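Local structure of response regulator (Helicobacter pylori, 2PLN) at residues V21-K26 / F43-T48; G32-G37 / K115-I120; V66-K71 / V89-D94; S75-I80 / Q107-Y112. The protein probably regulates transcription as an orphan response regulator, binding promoter DNA through a C-terminal domain absent from this construct, which holds the N-terminal receiver domain. All coordinates share one frame; numbering follows the deposited sequence.

Interaction 1. Residues V21-K26 / F43-T48; sequences VLLIEK and FMADVT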
loop_
_atom_site.group_PDB
_atom_site.type_symbol
_atom_site.label_atom_id
_atom_site.label_comp_id
_atom_site.label_asym_id
_atom_site.label_seq_id
_atom_site.Cartn_x
_atom_site.Cartn_y
_atom_site.Cartn_z
ATOM N N VAL A 21 17.534 1.828 1.294
ATOM C CA VAL A 21 16.319 2.483 1.837
ATOM C C VAL A 21 16.711 3.637 2.785
ATOM O O VAL A 21 17.597 3.460 3.621
ATOM C CB VAL A 21 15.482 1.458 2.634
ATOM C CG1 VAL A 21 14.347 2.174 3.375
ATOM C CG2 VAL A 21 14.973 0.309 1.697
ATOM N N LEU A 22 16.075 4.807 2.636
ATOM C CA LEU A 22 16.234 5.890 3.589
ATOM C C LEU A 22 15.056 5.917 4.577
ATOM O O LEU A 22 13.898 5.897 4.169
ATOM C CB LEU A 22 16.309 7.230 2.864
ATOM C CG LEU A 22 16.448 8.471 3.747
ATOM C CD1 LEU A 22 17.764 8.464 4.614
ATOM C CD2 LEU A 22 16.336 9.767 2.914
ATOM N N LEU A 23 15.360 5.976 5.869
ATOM C CA LEU A 23 14.299 5.993 6.884
ATOM C C LEU A 23 14.415 7.302 7.602
ATOM O O LEU A 23 15.433 7.553 8.250
ATOM C CB LEU A 23 14.456 4.836 7.899
ATOM C CG LEU A 23 14.417 3.397 7.370
ATOM C CD1 LEU A 23 14.909 2.320 8.399
ATOM C CD2 LEU A 23 13.026 3.031 6.798
ATOM N N ILE A 24 13.401 8.155 7.458
ATOM C CA ILE A 24 13.353 9.399 8.240
ATOM C C ILE A 24 12.460 9.151 9.441
ATOM O O ILE A 24 11.263 9.036 9.313
ATOM C CB ILE A 24 12.913 10.602 7.392
ATOM C CG1 ILE A 24 13.895 10.782 6.201
ATOM C CG2 ILE A 24 12.800 11.896 8.295
ATOM C CD1 ILE A 24 13.386 11.642 5.048
ATOM N N GLU A 25 13.077 9.057 10.612
ATOM C CA GLU A 25 12.412 8.549 11.802
ATOM C C GLU A 25 13.121 9.105 13.051
ATOM O O GLU A 25 14.330 8.875 13.267
ATOM C CB GLU A 25 12.433 7.020 11.787
ATOM C CG GLU A 25 11.845 6.356 13.037
ATOM C CD GLU A 25 10.446 6.880 13.402
ATOM O OE1 GLU A 25 10.338 7.590 14.435
ATOM O OE2 GLU A 25 9.454 6.604 12.661
ATOM N N LYS A 26 12.354 9.862 13.822
ATOM C CA LYS A 26 12.806 10.587 15.025
ATOM C C LYS A 26 13.170 9.624 16.150
ATOM O O LYS A 26 14.051 9.915 16.976
ATOM C CB LYS A 26 11.644 11.492 15.470
ATOM C CG LYS A 26 11.872 12.413 16.649
ATOM C CD LYS A 26 10.549 13.040 17.053
ATOM C CE LYS A 26 10.656 13.777 18.391
ATOM N NZ LYS A 26 11.081 12.860 19.502
ATOM N N PHE A 43 18.519 -5.783 2.239
ATOM C CA PHE A 43 18.490 -4.325 1.995
ATOM C C PHE A 43 19.496 -3.542 2.829
ATOM O O PHE A 43 19.721 -3.861 3.999
ATOM C CB PHE A 43 17.107 -3.744 2.305
ATOM C CG PHE A 43 16.023 -4.231 1.406
ATOM C CD1 PHE A 43 15.822 -3.650 0.145
ATOM C CD2 PHE A 43 15.176 -5.229 1.816
ATOM C CE1 PHE A 43 14.791 -4.095 -0.685
ATOM C CE2 PHE A 43 14.136 -5.690 0.976
ATOM C CZ PHE A 43 13.949 -5.119 -0.273
HETATM N N MSE A 44 20.059 -2.492 2.240
HETATM C CA MSE A 44 20.857 -1.520 2.973
HETATM C C MSE A 44 19.878 -0.467 3.456
HETATM O O MSE A 44 18.905 -0.185 2.748
HETATM C CB MSE A 44 21.848 -0.812 2.059
HETATM C CG MSE A 44 22.543 0.339 2.784
HETATM SE SE MSE A 44 24.073 -0.444 3.674
HETATM C CE MSE A 44 24.726 -0.855 1.865
ATOM N N ALA A 45 20.102 0.113 4.639
ATOM C CA ALA A 45 19.218 1.194 5.114
ATOM C C ALA A 45 19.971 2.262 5.922
ATOM O O ALA A 45 20.819 1.926 6.737
ATOM C CB ALA A 45 18.077 0.621 5.949
ATOM N N ASP A 46 19.660 3.535 5.675
ATOM C CA ASP A 46 20.172 4.645 6.485
ATOM C C ASP A 46 19.045 5.235 7.276
ATOM O O ASP A 46 18.006 5.565 6.698
ATOM C CB ASP A 46 20.739 5.759 5.605
ATOM C CG ASP A 46 21.933 5.312 4.793
ATOM O OD1 ASP A 46 22.705 4.501 5.310
ATOM O OD2 ASP A 46 22.155 5.700 3.622
ATOM N N VAL A 47 19.266 5.418 8.579
ATOM C CA VAL A 47 18.292 6.088 9.438
ATOM C C VAL A 47 18.759 7.512 9.704
ATOM O O VAL A 47 19.927 7.743 10.015
ATOM C CB VAL A 47 18.075 5.367 10.798
ATOM C CG1 VAL A 47 16.999 6.064 11.609
ATOM C CG2 VAL A 47 17.667 3.911 10.578
ATOM N N THR A 48 17.846 8.461 9.550
ATOM C CA THR A 48 18.091 9.825 10.003
ATOM C C THR A 48 16.898 10.352 10.781
ATOM O O THR A 48 15.762 10.019 10.489
ATOM C CB THR A 48 18.517 10.762 8.831
ATOM O OG1 THR A 48 18.740 12.080 9.353
ATOM C CG2 THR A 48 17.385 10.956 7.794
#
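The Phe43 ring is met by Val21, whose CG2 approaches its CD1 obliquely at 4.3 Å; Met19 and Leu131 also touch Phe43. The Asp46 carboxylate is engaged elsewhere: OD2 accepts a bond from Tyr63 OH and forms salt bridges with Arg20 and Arg61, while only its CB reaches a side chain across the contact, Leu22 CD1. Five backbone hydrogen bonds establish the parallel pairing of Val21 to Ile24 with Ala45 to Thr48. Among them, Leu23 N donates to Asp46 O at 2.8 Å, and Thr48 N to Leu23 O at 2.9 Å, with an N-H...O angle of 171°. Val21 N to Met44 O, at 2.8 Å, is less straight (154°), its donor tilted out of the carbonyl plane. Beyond the last strand pair, Glu25 N still reaches Thr48 O. The side chains divide between two faces. On one, Leu23 CD1 lies 3.9 Å from Val47 CG2, the two side chains crossing obliquely, with Val21 and Ala45 beside them. On the other, Ile24 and Thr48 point the same way, side by side, with CG1 of Ile24 3.8 Å from CG2 of Thr48. The Thr48 hydroxyl, anti to the backbone N, bonds to Asp53 and Ser50 N. With helix 28-40 linking them, these strands make the first beta-alpha-beta crossover of a CheY-like receiver domain.

Interaction 2. Residues G32-G37 / K115-I120; sequences GEIEKG and KPYRSI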
loop_
_atom_site.group_PDB
_atom_site.type_symbol
_atom_site.label_atom_id
_atom_site.label_comp_id
_atom_site.label_asym_id
_atom_site.label_seq_id
_atom_site.Cartn_x
_atom_site.Cartn_y
_atom_site.Cartn_z
ATOM N N GLY A 32 16.333 1.881 14.299
ATOM C CA GLY A 32 17.239 0.728 14.361
ATOM C C GLY A 32 16.594 -0.628 14.124
ATOM O O GLY A 32 17.134 -1.473 13.406
ATOM N N GLU A 33 15.440 -0.846 14.740
ATOM C CA GLU A 33 14.687 -2.067 14.560
ATOM C C GLU A 33 14.260 -2.262 13.111
ATOM O O GLU A 33 14.345 -3.368 12.594
ATOM C CB GLU A 33 13.461 -2.055 15.464
ATOM C CG GLU A 33 13.772 -2.387 16.920
ATOM C CD GLU A 33 12.673 -1.926 17.876
ATOM O OE1 GLU A 33 11.754 -1.200 17.451
ATOM O OE2 GLU A 33 12.733 -2.263 19.081
ATOM N N ILE A 34 13.881 -1.172 12.441
ATOM C CA ILE A 34 13.468 -1.296 11.021
ATOM C C ILE A 34 14.685 -1.590 10.135
ATOM O O ILE A 34 14.635 -2.473 9.291
ATOM C CB ILE A 34 12.725 -0.029 10.533
ATOM C CG1 ILE A 34 11.497 0.267 11.421
ATOM C CG2 ILE A 34 12.331 -0.176 9.051
ATOM C CD1 ILE A 34 10.970 1.657 11.207
ATOM N N GLU A 35 15.779 -0.841 10.335
ATOM C CA GLU A 35 17.037 -1.128 9.617
ATOM C C GLU A 35 17.473 -2.604 9.747
ATOM O O GLU A 35 17.786 -3.263 8.734
ATOM C CB GLU A 35 18.149 -0.217 10.098
ATOM C CG GLU A 35 19.467 -0.536 9.418
ATOM C CD GLU A 35 20.555 0.444 9.784
ATOM O OE1 GLU A 35 21.721 0.198 9.413
ATOM O OE2 GLU A 35 20.244 1.454 10.425
ATOM N N LYS A 36 17.498 -3.120 10.976
ATOM C CA LYS A 36 17.842 -4.539 11.205
ATOM C C LYS A 36 16.886 -5.483 10.457
ATOM O O LYS A 36 17.317 -6.463 9.848
ATOM C CB LYS A 36 17.855 -4.849 12.720
ATOM C CG LYS A 36 18.283 -6.271 13.119
ATOM C CD LYS A 36 18.491 -6.382 14.663
ATOM C CE LYS A 36 17.911 -7.667 15.260
ATOM N NZ LYS A 36 18.007 -7.706 16.773
ATOM N N GLY A 37 15.582 -5.185 10.504
ATOM C CA GLY A 37 14.581 -5.969 9.770
ATOM C C GLY A 37 14.837 -5.938 8.282
ATOM O O GLY A 37 14.746 -6.963 7.581
ATOM N N LYS A 115 1.262 4.409 12.277
ATOM C CA LYS A 115 2.091 3.972 13.391
ATOM C C LYS A 115 1.201 3.911 14.633
ATOM O O LYS A 115 0.282 4.738 14.776
ATOM C CB LYS A 115 3.207 4.971 13.644
ATOM C CG LYS A 115 4.229 4.994 12.536
ATOM C CD LYS A 115 5.231 6.106 12.761
ATOM C CE LYS A 115 6.350 5.650 13.642
ATOM N NZ LYS A 115 7.201 6.839 13.964
ATOM N N PRO A 116 1.470 2.978 15.543
ATOM C CA PRO A 116 2.545 1.953 15.441
ATOM C C PRO A 116 2.355 0.853 14.398
ATOM O O PRO A 116 1.218 0.517 14.059
ATOM C CB PRO A 116 2.602 1.354 16.861
ATOM C CG PRO A 116 1.329 1.722 17.512
ATOM C CD PRO A 116 0.746 2.921 16.828
ATOM N N TYR A 117 3.463 0.294 13.894
ATOM C CA TYR A 117 3.430 -0.765 12.869
ATOM C C TYR A 117 2.879 -2.102 13.394
ATOM O O TYR A 117 2.978 -2.391 14.590
ATOM C CB TYR A 117 4.821 -0.973 12.233
ATOM C CG TYR A 117 5.440 0.293 11.696
ATOM C CD1 TYR A 117 6.532 0.899 12.333
ATOM C CD2 TYR A 117 4.914 0.911 10.572
ATOM C CE1 TYR A 117 7.078 2.071 11.850
ATOM C CE2 TYR A 117 5.469 2.082 10.080
ATOM C CZ TYR A 117 6.541 2.659 10.713
ATOM O OH TYR A 117 7.056 3.826 10.195
ATOM N N ARG A 118 2.312 -2.917 12.493
ATOM C CA ARG A 118 1.776 -4.239 12.854
ATOM C C ARG A 118 2.878 -5.105 13.463
ATOM O O ARG A 118 2.670 -5.820 14.460
ATOM C CB ARG A 118 1.141 -4.933 11.639
ATOM C CG ARG A 118 0.126 -6.011 12.007
ATOM C CD ARG A 118 -0.984 -6.244 10.986
ATOM N NE ARG A 118 -2.050 -5.240 11.067
ATOM C CZ ARG A 118 -2.183 -4.211 10.229
ATOM N NH1 ARG A 118 -1.320 -4.044 9.237
ATOM N NH2 ARG A 118 -3.180 -3.344 10.369
ATOM N N SER A 119 4.054 -5.018 12.852
ATOM C CA SER A 119 5.265 -5.724 13.257
ATOM C C SER A 119 6.350 -5.282 12.304
ATOM O O SER A 119 6.052 -4.807 11.177
ATOM C CB SER A 119 5.096 -7.261 13.220
ATOM O OG SER A 119 5.348 -7.866 11.963
ATOM N N ILE A 120 7.600 -5.444 12.730
ATOM C CA ILE A 120 8.733 -5.216 11.809
ATOM C C ILE A 120 8.644 -6.126 10.568
ATOM O O ILE A 120 8.817 -5.636 9.445
ATOM C CB ILE A 120 10.092 -5.359 12.545
ATOM C CG1 ILE A 120 10.245 -4.272 13.613
ATOM C CG2 ILE A 120 11.256 -5.458 11.526
ATOM C CD1 ILE A 120 10.318 -2.841 13.134
#
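Before the 115-120 loop meets Ile34 through Tyr117 and Ile120, it opens with Lys115, whose NZ forms a salt bridge with Glu25. A cis peptide bond then joins Lys115 to Pro116. A Lys-Pro pair with this linkage, straight after the last strand, is a hallmark of the receiver-domain fold. At Tyr117 the contact begins: CE1 lies 4.0 Å from Ile34 CD1, the methyl standing obliquely to the ring and the two side chains crossing at about a right angle. Arg118 turns outward, to Glu101 of the second subunit. Ser119 takes the N-cap of helix 120-130, its OG bonding to Ala122 N. Ile120, with which that helix starts, has more of its surface buried by the contact than any other residue here. Its CD1 comes 3.7 Å from Ile34 CG1 and 4.0 Å from Glu33 CB. Its CG2, anti to the backbone N, sits 3.8 Å from Gly37 CA and 3.9 Å from Glu33 O. The closeness of CG2 to Gly37 depends on that residue having no side chain, since a CB there would point at Ile120 and collide with this methyl.

Interaction 3. Residues V66-K71 / V89-D94; sequences VMVSDK and VLVSSD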
loop_
_atom_site.group_PDB
_atom_site.type_symbol
_atom_site.label_atom_id
_atom_site.label_comp_id
_atom_site.label_asym_id
_atom_site.label_seq_id
_atom_site.Cartn_x
_atom_site.Cartn_y
_atom_site.Cartn_z
ATOM N N VAL A 66 12.154 5.698 0.199
ATOM C CA VAL A 66 12.260 6.497 1.439
ATOM C C VAL A 66 10.969 6.298 2.188
ATOM O O VAL A 66 9.880 6.316 1.588
ATOM C CB VAL A 66 12.501 8.043 1.206
ATOM C CG1 VAL A 66 11.452 8.683 0.260
ATOM C CG2 VAL A 66 12.586 8.809 2.553
HETATM N N MSE A 67 11.093 6.084 3.497
HETATM C CA MSE A 67 9.941 6.131 4.373
HETATM C C MSE A 67 10.097 7.288 5.340
HETATM O O MSE A 67 11.128 7.421 6.006
HETATM C CB MSE A 67 9.752 4.827 5.148
HETATM C CG MSE A 67 8.406 4.828 5.868
HETATM SE SE MSE A 67 7.833 3.100 6.494
HETATM C CE MSE A 67 9.382 2.631 7.540
ATOM N N VAL A 68 9.086 8.140 5.406
ATOM C CA VAL A 68 9.198 9.373 6.187
ATOM C C VAL A 68 8.062 9.457 7.194
ATOM O O VAL A 68 6.897 9.256 6.844
ATOM C CB VAL A 68 9.262 10.636 5.275
ATOM C CG1 VAL A 68 8.096 10.702 4.249
ATOM C CG2 VAL A 68 9.313 11.925 6.095
ATOM N N SER A 69 8.436 9.700 8.444
ATOM C CA SER A 69 7.517 10.085 9.525
ATOM C C SER A 69 8.026 11.407 9.998
ATOM O O SER A 69 9.132 11.488 10.537
ATOM C CB SER A 69 7.594 9.128 10.707
ATOM O OG SER A 69 7.539 7.800 10.281
ATOM N N ASP A 70 7.239 12.443 9.765
ATOM C CA ASP A 70 7.582 13.799 10.133
ATOM C C ASP A 70 6.303 14.634 10.003
ATOM O O ASP A 70 5.412 14.305 9.224
ATOM C CB ASP A 70 8.620 14.341 9.165
ATOM C CG ASP A 70 9.216 15.660 9.620
ATOM O OD1 ASP A 70 8.752 16.723 9.145
ATOM O OD2 ASP A 70 10.158 15.711 10.434
ATOM N N LYS A 71 6.235 15.736 10.745
ATOM C CA LYS A 71 5.089 16.644 10.676
ATOM C C LYS A 71 4.923 17.273 9.303
ATOM O O LYS A 71 3.796 17.495 8.855
ATOM C CB LYS A 71 5.212 17.762 11.727
ATOM C CG LYS A 71 5.278 17.283 13.183
ATOM C CD LYS A 71 5.058 18.435 14.185
ATOM C CE LYS A 71 5.887 19.689 13.866
ATOM N NZ LYS A 71 7.346 19.495 14.124
ATOM N N VAL A 89 8.044 6.391 -2.332
ATOM C CA VAL A 89 7.867 7.187 -1.138
ATOM C C VAL A 89 6.730 6.630 -0.274
ATOM O O VAL A 89 5.580 6.500 -0.737
ATOM C CB VAL A 89 7.567 8.661 -1.505
ATOM C CG1 VAL A 89 7.287 9.460 -0.256
ATOM C CG2 VAL A 89 8.718 9.263 -2.364
ATOM N N LEU A 90 7.057 6.309 0.971
ATOM C CA LEU A 90 6.074 5.785 1.953
ATOM C C LEU A 90 5.973 6.791 3.069
ATOM O O LEU A 90 6.995 7.243 3.603
ATOM C CB LEU A 90 6.509 4.432 2.540
ATOM C CG LEU A 90 7.068 3.353 1.590
ATOM C CD1 LEU A 90 7.253 2.015 2.322
ATOM C CD2 LEU A 90 6.142 3.164 0.330
ATOM N N VAL A 91 4.749 7.175 3.395
ATOM C CA VAL A 91 4.502 8.128 4.482
ATOM C C VAL A 91 3.985 7.286 5.623
ATOM O O VAL A 91 3.065 6.495 5.451
ATOM C CB VAL A 91 3.414 9.171 4.076
ATOM C CG1 VAL A 91 2.960 9.989 5.267
ATOM C CG2 VAL A 91 3.946 10.098 2.974
ATOM N N SER A 92 4.579 7.461 6.797
ATOM C CA SER A 92 4.137 6.771 7.993
ATOM C C SER A 92 3.771 7.836 9.058
ATOM O O SER A 92 4.468 8.857 9.196
ATOM C CB SER A 92 5.269 5.809 8.391
ATOM O OG SER A 92 5.211 5.440 9.740
ATOM N N SER A 93 2.670 7.626 9.778
ATOM C CA SER A 93 2.122 8.669 10.691
ATOM C C SER A 93 1.657 8.106 12.050
ATOM O O SER A 93 0.954 7.116 12.095
ATOM C CB SER A 93 0.969 9.409 9.991
ATOM O OG SER A 93 0.443 10.462 10.792
ATOM N N ASP A 94 2.066 8.745 13.146
ATOM C CA ASP A 94 1.581 8.396 14.498
ATOM C C ASP A 94 0.241 9.089 14.811
ATOM O O ASP A 94 -0.397 8.827 15.856
ATOM C CB ASP A 94 2.612 8.837 15.539
ATOM C CG ASP A 94 2.897 10.311 15.448
ATOM O OD1 ASP A 94 1.932 11.104 15.579
ATOM O OD2 ASP A 94 4.031 10.778 15.198
HETATM O O HOH W 1 4.342 11.641 8.682
#
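Ser92 OG is gripped by two hydroxyls, Tyr117 OH through a hydrogen bond and Ser69 OG through a weak one of 3.4 Å across the strands. Ser69 OG has a further weak bond to Glu25 OE2, and the four side chains form a polar cluster at the C-terminal ends of the strands. A water reinforces the same end, donating to Ser92 O at 2.8 Å and accepting from Asp70 N. Earlier along the strands, the parallel pair is tied by Leu90 N to Val66 O, Val68 N to Leu90 O and Ser92 N to Val68 O. The last is the straightest at the hydrogen, 176°, although its donor is tilted 31° from the carbonyl plane. Joined by helix 73-83, strands 65-68 and 88-93 form another beta-alpha-beta unit, with 65-68 the middle strand of the receiver-domain sheet. On one face Val66 and Val89 stand side by side, CG1 of the former 3.8 Å from CG2 of the latter. Val66 CG1 lies between the backbone N and the carbonyl carbon (chi1 53°), the crowded position for a valine methyl. On the other face the selenomethionine at Met67 crosses Leu90 obliquely: its CG lies 3.9 Å from Leu90 CB and 3.6 Å from Leu90 O, and its SE reaches to 4.2 Å from Ser92 CB. Tyr117 and Ile113 touch the same Met67 side chain.

Interaction 4. Residues S75-I80 / Q107-Y112; sequences SFVSRI and QGADDY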
loop_
_atom_site.group_PDB
_atom_site.type_symbol
_atom_site.label_atom_id
_atom_site.label_comp_id
_atom_site.label_asym_id
_atom_site.label_seq_id
_atom_site.Cartn_x
_atom_site.Cartn_y
_atom_site.Cartn_z
ATOM N N SER A 75 4.674 18.092 2.182
ATOM C CA SER A 75 5.392 18.961 1.226
ATOM C C SER A 75 6.633 18.252 0.716
ATOM O O SER A 75 6.981 18.335 -0.451
ATOM C CB SER A 75 5.744 20.322 1.831
ATOM O OG SER A 75 6.557 20.153 2.975
ATOM N N PHE A 76 7.301 17.534 1.617
ATOM C CA PHE A 76 8.474 16.734 1.259
ATOM C C PHE A 76 8.128 15.695 0.187
ATOM O O PHE A 76 8.908 15.464 -0.749
ATOM C CB PHE A 76 8.994 16.095 2.538
ATOM C CG PHE A 76 10.001 15.003 2.339
ATOM C CD1 PHE A 76 9.607 13.658 2.348
ATOM C CD2 PHE A 76 11.355 15.309 2.199
ATOM C CE1 PHE A 76 10.527 12.649 2.214
ATOM C CE2 PHE A 76 12.285 14.302 2.065
ATOM C CZ PHE A 76 11.873 12.961 2.067
ATOM N N VAL A 77 6.948 15.069 0.323
ATOM C CA VAL A 77 6.530 14.032 -0.630
ATOM C C VAL A 77 6.514 14.647 -2.037
ATOM O O VAL A 77 7.090 14.103 -2.971
ATOM C CB VAL A 77 5.174 13.406 -0.250
ATOM C CG1 VAL A 77 4.606 12.578 -1.376
ATOM C CG2 VAL A 77 5.330 12.532 1.020
ATOM N N SER A 78 5.833 15.778 -2.166
ATOM C CA SER A 78 5.757 16.455 -3.447
ATOM C C SER A 78 7.143 16.880 -3.986
ATOM O O SER A 78 7.405 16.728 -5.160
ATOM C CB SER A 78 4.822 17.664 -3.350
ATOM O OG SER A 78 4.678 18.222 -4.635
ATOM N N ARG A 79 8.014 17.407 -3.124
ATOM C CA ARG A 79 9.366 17.821 -3.581
ATOM C C ARG A 79 10.161 16.657 -4.148
ATOM O O ARG A 79 10.805 16.780 -5.212
ATOM C CB ARG A 79 10.180 18.465 -2.468
ATOM C CG ARG A 79 9.762 19.845 -2.087
ATOM C CD ARG A 79 10.811 20.566 -1.276
ATOM N NE ARG A 79 11.180 19.882 -0.033
ATOM C CZ ARG A 79 10.447 19.907 1.083
ATOM N NH1 ARG A 79 9.284 20.569 1.130
ATOM N NH2 ARG A 79 10.863 19.262 2.151
ATOM N N ILE A 80 10.077 15.504 -3.479
ATOM C CA ILE A 80 10.835 14.301 -3.877
ATOM C C ILE A 80 10.254 13.665 -5.125
ATOM O O ILE A 80 10.998 13.188 -6.011
ATOM C CB ILE A 80 10.863 13.256 -2.692
ATOM C CG1 ILE A 80 11.660 13.806 -1.517
ATOM C CG2 ILE A 80 11.412 11.883 -3.178
ATOM C CD1 ILE A 80 13.056 14.230 -1.856
ATOM N N GLN A 107 -0.774 13.659 -3.288
ATOM C CA GLN A 107 0.571 14.212 -3.464
ATOM C C GLN A 107 1.563 13.245 -4.126
ATOM O O GLN A 107 2.674 13.644 -4.477
ATOM C CB GLN A 107 1.160 14.589 -2.109
ATOM C CG GLN A 107 0.455 15.690 -1.375
ATOM C CD GLN A 107 0.907 17.022 -1.842
ATOM O OE1 GLN A 107 0.397 17.543 -2.843
ATOM N NE2 GLN A 107 1.878 17.592 -1.138
ATOM N N GLY A 108 1.176 11.979 -4.265
ATOM C CA GLY A 108 1.949 11.015 -5.037
ATOM C C GLY A 108 2.653 9.967 -4.174
ATOM O O GLY A 108 3.498 9.226 -4.664
ATOM N N ALA A 109 2.337 9.925 -2.882
ATOM C CA ALA A 109 2.922 8.867 -2.016
ATOM C C ALA A 109 2.501 7.483 -2.505
ATOM O O ALA A 109 1.409 7.302 -2.989
ATOM C CB ALA A 109 2.505 9.064 -0.550
ATOM N N ASP A 110 3.389 6.508 -2.367
ATOM C CA ASP A 110 3.110 5.150 -2.783
ATOM C C ASP A 110 2.401 4.377 -1.682
ATOM O O ASP A 110 1.763 3.347 -1.949
ATOM C CB ASP A 110 4.421 4.472 -3.182
ATOM C CG ASP A 110 5.028 5.107 -4.396
ATOM O OD1 ASP A 110 4.437 4.926 -5.485
ATOM O OD2 ASP A 110 6.039 5.828 -4.354
ATOM N N ASP A 111 2.511 4.861 -0.441
ATOM C CA ASP A 111 1.760 4.246 0.614
ATOM C C ASP A 111 1.601 5.210 1.772
ATOM O O ASP A 111 2.314 6.230 1.874
ATOM C CB ASP A 111 2.475 2.957 1.066
ATOM C CG ASP A 111 1.507 1.857 1.514
ATOM O OD1 ASP A 111 0.366 2.172 1.971
ATOM O OD2 ASP A 111 1.835 0.652 1.461
ATOM N N TYR A 112 0.650 4.886 2.634
ATOM C CA TYR A 112 0.391 5.620 3.863
ATOM C C TYR A 112 0.184 4.580 4.965
ATOM O O TYR A 112 -0.696 3.705 4.861
ATOM C CB TYR A 112 -0.849 6.498 3.686
ATOM C CG TYR A 112 -1.173 7.370 4.884
ATOM C CD1 TYR A 112 -2.167 7.000 5.778
ATOM C CD2 TYR A 112 -0.488 8.584 5.123
ATOM C CE1 TYR A 112 -2.489 7.822 6.894
ATOM C CE2 TYR A 112 -0.817 9.402 6.234
ATOM C CZ TYR A 112 -1.802 9.007 7.108
ATOM O OH TYR A 112 -2.112 9.813 8.232
#
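Van der Waals contact carries the meeting of Val77 with Gln107 and Ala109; no hydrogen bond crosses between the segments. Val77 CG1, anti to the backbone N (chi1 167°), points into the turn formed by residues 107 to 109. It lies 3.8 Å from Gln107 O and 3.8 Å from Ala109 N, with Gln107 CB at 4.1 Å and Ala109 CB at 4.2 Å, so one methyl touches both backbone and side chains. Ser78 adds a van der Waals touch, its CB 3.7 Å from Gln107 NE2. Polar interactions involve atoms beyond the two segments. The Gln107 chain is bent at chi2 (-83°), and its NE2 donates to Leu74 O, tying this side chain to the helix that bears Val77. The strand that follows the contact reaches the second subunit through Asp111, whose OD1 forms a salt bridge with Arg126 of that subunit. The backbone supplies the shape of the turn: Gly108, with phi 109°, ends helix 98-106 in a Schellman motif and releases the chain toward strand 111-114. The contact joins helix 73-83 to the link between helix 98-106 and strand 111-114. Val77 also packs on Val91 of strand 88-93 and Ala109 on Ala104 of helix 98-106, while Phe76 and Ile80 turn to Met58 of helix 51-60.

All four contacts belong to one receiver domain; interactions 1, 3 and 4 reach its parallel sheet, of order 2-1-3-4-5. Interactions 1 and 3, centres 11 Å apart, follow one another along the chain and meet where strands 20-24 and 65-68 are neighbours. Interaction 2 places helix 28-40 against the loop after strand 111-114. It spans most of the chain, with interactions 3 and 4, whose segments alternate, both falling between its segments, and touches interactions 1 and 3 through Lys115 and Tyr117. Interaction 4, 9 Å from interaction 3 but 21 Å from interaction 2, lies across the chain's centre from the latter. Both 2 and 4 touch the second subunit, so the interface reaches both sides of that centre.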